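Local coordinates for glycoside Hydrolase (Bacteroides uniformis, PDB 5TA0), which probably hydrolyses agarose-type galactans as a glycoside hydrolase and is captured here with neoagarooctaose bound, at residues E199-P204 with T220-F225. Sequence-based numbering, arbitrary orientation. Where two conformers were deposited one is given.
With GAL (beta-D-galactopyranose), chain C; AAL (3,6-anhydro-alpha-L-galactopyranose), chain B; SO4 (sulfate ion), chain G.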
loop_
_atom_site.group_PDB
_atom_site.type_symbol
_atom_site.label_atom_id
_atom_site.label_comp_id
_atom_site.label_asym_id
_atom_site.label_seq_id
_atom_site.Cartn_x
_atom_site.Cartn_y
_atom_site.Cartn_z
ATOM N N GLU A 199 2.823 -13.952 4.170
ATOM C CA GLU A 199 3.717 -13.118 4.946
ATOM C C GLU A 199 4.196 -13.937 6.131
ATOM O O GLU A 199 3.468 -14.756 6.662
ATOM C CB GLU A 199 3.007 -11.860 5.444
ATOM C CG GLU A 199 2.449 -10.918 4.375
ATOM C CD GLU A 199 1.672 -9.772 5.013
ATOM O OE1 GLU A 199 0.697 -10.037 5.748
ATOM O OE2 GLU A 199 2.104 -8.593 4.814
ATOM N N VAL A 200 5.432 -13.695 6.551
ATOM C CA VAL A 200 5.987 -14.471 7.669
ATOM C C VAL A 200 5.335 -14.084 9.000
ATOM O O VAL A 200 4.808 -14.932 9.742
ATOM C CB VAL A 200 7.529 -14.329 7.712
ATOM C CG1 VAL A 200 8.120 -14.899 9.000
ATOM C CG2 VAL A 200 8.138 -15.021 6.481
ATOM N N ILE A 201 5.398 -12.796 9.315
ATOM C CA ILE A 201 5.024 -12.342 10.671
ATOM C C ILE A 201 4.641 -10.876 10.667
ATOM O O ILE A 201 5.312 -10.048 10.039
ATOM C CB ILE A 201 6.160 -12.676 11.675
ATOM C CG1 ILE A 201 5.726 -12.484 13.130
ATOM C CG2 ILE A 201 7.434 -11.906 11.347
ATOM C CD1 ILE A 201 6.746 -12.962 14.110
ATOM N N ASN A 202 3.575 -10.536 11.378
ATOM C CA ASN A 202 3.057 -9.171 11.386
ATOM C C ASN A 202 3.834 -8.218 12.304
ATOM O O ASN A 202 3.986 -8.499 13.497
ATOM C CB ASN A 202 1.600 -9.208 11.846
ATOM C CG ASN A 202 0.904 -7.883 11.716
ATOM O OD1 ASN A 202 0.675 -7.401 10.617
ATOM N ND2 ASN A 202 0.531 -7.280 12.856
ATOM N N GLU A 203 4.345 -7.100 11.762
ATOM C CA GLU A 203 4.922 -5.996 12.555
ATOM C C GLU A 203 5.869 -6.465 13.668
ATOM O O GLU A 203 5.715 -6.133 14.849
ATOM C CB GLU A 203 3.785 -5.133 13.110
ATOM C CG GLU A 203 2.928 -4.531 12.002
ATOM C CD GLU A 203 1.929 -3.494 12.439
ATOM O OE1 GLU A 203 1.602 -3.455 13.637
ATOM O OE2 GLU A 203 1.437 -2.767 11.534
ATOM N N PRO A 204 6.905 -7.225 13.288
ATOM C CA PRO A 204 7.735 -7.853 14.303
ATOM C C PRO A 204 8.632 -6.929 15.102
ATOM O O PRO A 204 8.835 -7.184 16.292
ATOM C CB PRO A 204 8.545 -8.880 13.518
ATOM C CG PRO A 204 8.637 -8.297 12.125
ATOM C CD PRO A 204 7.274 -7.662 11.931
ATOM N N THR A 220 18.722 -8.437 13.612
ATOM C CA THR A 220 19.111 -9.304 12.515
ATOM C C THR A 220 18.668 -10.769 12.695
ATOM O O THR A 220 18.467 -11.487 11.709
ATOM C CB THR A 220 20.595 -9.198 12.160
ATOM O OG1 THR A 220 21.416 -9.640 13.235
ATOM C CG2 THR A 220 20.981 -7.785 11.790
ATOM N N LYS A 221 18.516 -11.219 13.938
ATOM C CA LYS A 221 17.975 -12.544 14.187
ATOM C C LYS A 221 16.567 -12.690 13.585
ATOM O O LYS A 221 16.240 -13.743 13.039
ATOM C CB LYS A 221 17.957 -12.824 15.683
ATOM C CG LYS A 221 17.602 -14.242 16.074
ATOM C CD LYS A 221 17.579 -14.385 17.595
ATOM C CE LYS A 221 17.553 -15.823 18.037
ATOM N NZ LYS A 221 17.170 -15.951 19.481
ATOM N N LEU A 222 15.745 -11.658 13.702
ATOM C CA LEU A 222 14.423 -11.664 13.082
ATOM C C LEU A 222 14.532 -11.777 11.561
ATOM O O LEU A 222 13.768 -12.503 10.908
ATOM C CB LEU A 222 13.665 -10.403 13.450
ATOM C CG LEU A 222 12.462 -10.123 12.557
ATOM C CD1 LEU A 222 11.297 -11.025 12.930
ATOM C CD2 LEU A 222 12.105 -8.658 12.660
ATOM N N PHE A 223 15.514 -11.088 10.981
ATOM C CA PHE A 223 15.706 -11.208 9.528
ATOM C C PHE A 223 16.124 -12.619 9.110
ATOM O O PHE A 223 15.599 -13.165 8.124
ATOM C CB PHE A 223 16.656 -10.103 9.041
ATOM C CG PHE A 223 16.187 -8.722 9.356
ATOM C CD1 PHE A 223 14.826 -8.412 9.484
ATOM C CD2 PHE A 223 17.099 -7.685 9.534
ATOM C CE1 PHE A 223 14.410 -7.140 9.761
ATOM C CE2 PHE A 223 16.681 -6.402 9.810
ATOM C CZ PHE A 223 15.323 -6.122 9.927
ATOM N N GLU A 224 17.068 -13.217 9.863
ATOM C CA GLU A 224 17.485 -14.608 9.633
ATOM C C GLU A 224 16.266 -15.524 9.719
ATOM O O GLU A 224 16.087 -16.400 8.872
ATOM C CB GLU A 224 18.560 -15.106 10.645
ATOM C CG GLU A 224 20.007 -14.654 10.386
ATOM C CD GLU A 224 21.061 -15.179 11.382
ATOM O OE1 GLU A 224 20.851 -16.238 12.013
ATOM O OE2 GLU A 224 22.061 -14.464 11.532
ATOM N N PHE A 225 15.434 -15.311 10.747
ATOM C CA PHE A 225 14.193 -16.079 10.943
ATOM C C PHE A 225 13.338 -16.116 9.677
ATOM O O PHE A 225 12.771 -17.147 9.350
ATOM C CB PHE A 225 13.467 -15.457 12.139
ATOM C CG PHE A 225 12.074 -15.955 12.427
ATOM C CD1 PHE A 225 11.882 -17.049 13.254
ATOM C CD2 PHE A 225 10.960 -15.248 12.014
ATOM C CE1 PHE A 225 10.611 -17.467 13.590
ATOM C CE2 PHE A 225 9.697 -15.656 12.369
ATOM C CZ PHE A 225 9.519 -16.763 13.160
HETATM C C1 GAL C . -2.060 -2.162 14.657
HETATM C C2 GAL C . -1.972 -3.589 14.141
HETATM C C3 GAL C . -3.308 -4.193 13.741
HETATM C C4 GAL C . -4.465 -3.723 14.615
HETATM C C5 GAL C . -4.439 -2.241 14.870
HETATM C C6 GAL C . -5.564 -1.711 15.779
HETATM O O2 GAL C . -1.138 -3.628 12.992
HETATM O O3 GAL C . -3.096 -5.602 13.922
HETATM O O4 GAL C . -4.384 -4.428 15.867
HETATM O O5 GAL C . -3.192 -1.980 15.513
HETATM O O6 GAL C . -6.879 -1.897 15.224
HETATM C C1 AAL B . 0.549 1.229 17.710
HETATM C C2 AAL B . -0.607 0.365 18.212
HETATM C C3 AAL B . -0.571 -0.947 17.470
HETATM C C4 AAL B . -0.715 -0.736 15.988
HETATM C C5 AAL B . 0.649 -0.175 15.705
HETATM C C6 AAL B . 1.539 -1.142 16.447
HETATM O O2 AAL B . -1.868 1.011 17.982
HETATM O O3 AAL B . 0.748 -1.511 17.599
HETATM O O4 AAL B . -0.830 -1.995 15.366
HETATM O O5 AAL B . 0.696 1.132 16.282
HETATM S S SO4 G . 17.550 -12.863 21.144
HETATM O O1 SO4 G . 16.293 -12.974 20.312
HETATM O O2 SO4 G . 18.310 -11.650 20.690
HETATM O O3 SO4 G . 17.218 -12.742 22.602
HETATM O O4 SO4 G . 18.493 -14.019 20.930
#
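Val200, Ile201 and Pro204, in the loop that leaves the fourth strand of an eight-stranded beta/alpha barrel, pack on Leu222 and Phe225 of helix 219-236, within the crossover from strand 197-199 to strand 242-247. No hydrogen bond crosses between the segments; the contact is apolar and buried. CG1 of Val200, anti to the backbone N (chi1 169°), meets CE2 of Phe225 at 3.8 Å, the two side chains running antiparallel alongside one another. Ile201 CD1 lies 4.4 Å from Phe225 CE2; it and Val200 CG1 both reach the ring at a slant. Farther along, the Pro204 ring crosses Leu222 at about a right angle: in one of two modelled conformers, Leu222 CD1 lies 3.5 Å from Pro204 CB and CD2 touches CG. Between Ile201 and Pro204 lie Asn202 and Glu203, both in the glycan pocket, placed as in the Asn-Glu pair at the end of strand four in clan GH-A hydrolases. Glu203, the N-cap of helix 204-210, faces the sugar, its OE1 2.8 Å from galactose O2, while OE2 is hydrogen-bonded to His281 ND1. On the helix, the extended Lys221 chain carries NZ to a sulfate that probably came from the crystallisation solution, bonding O4 at 2.8 Å and O1 weakly. Replacing Lys221 with an alanine would probably leave this sulfate without its charged mate and Phe168 without its cation-pi partner. Around the interface, Phe142 and Tyr146 touch Ile201, and Pro147 touches Phe225. Strand 242-247 flanks the loop through Val242 against Val200 and Tyr245 against Pro204, while Phe223 packs on helix 264-271.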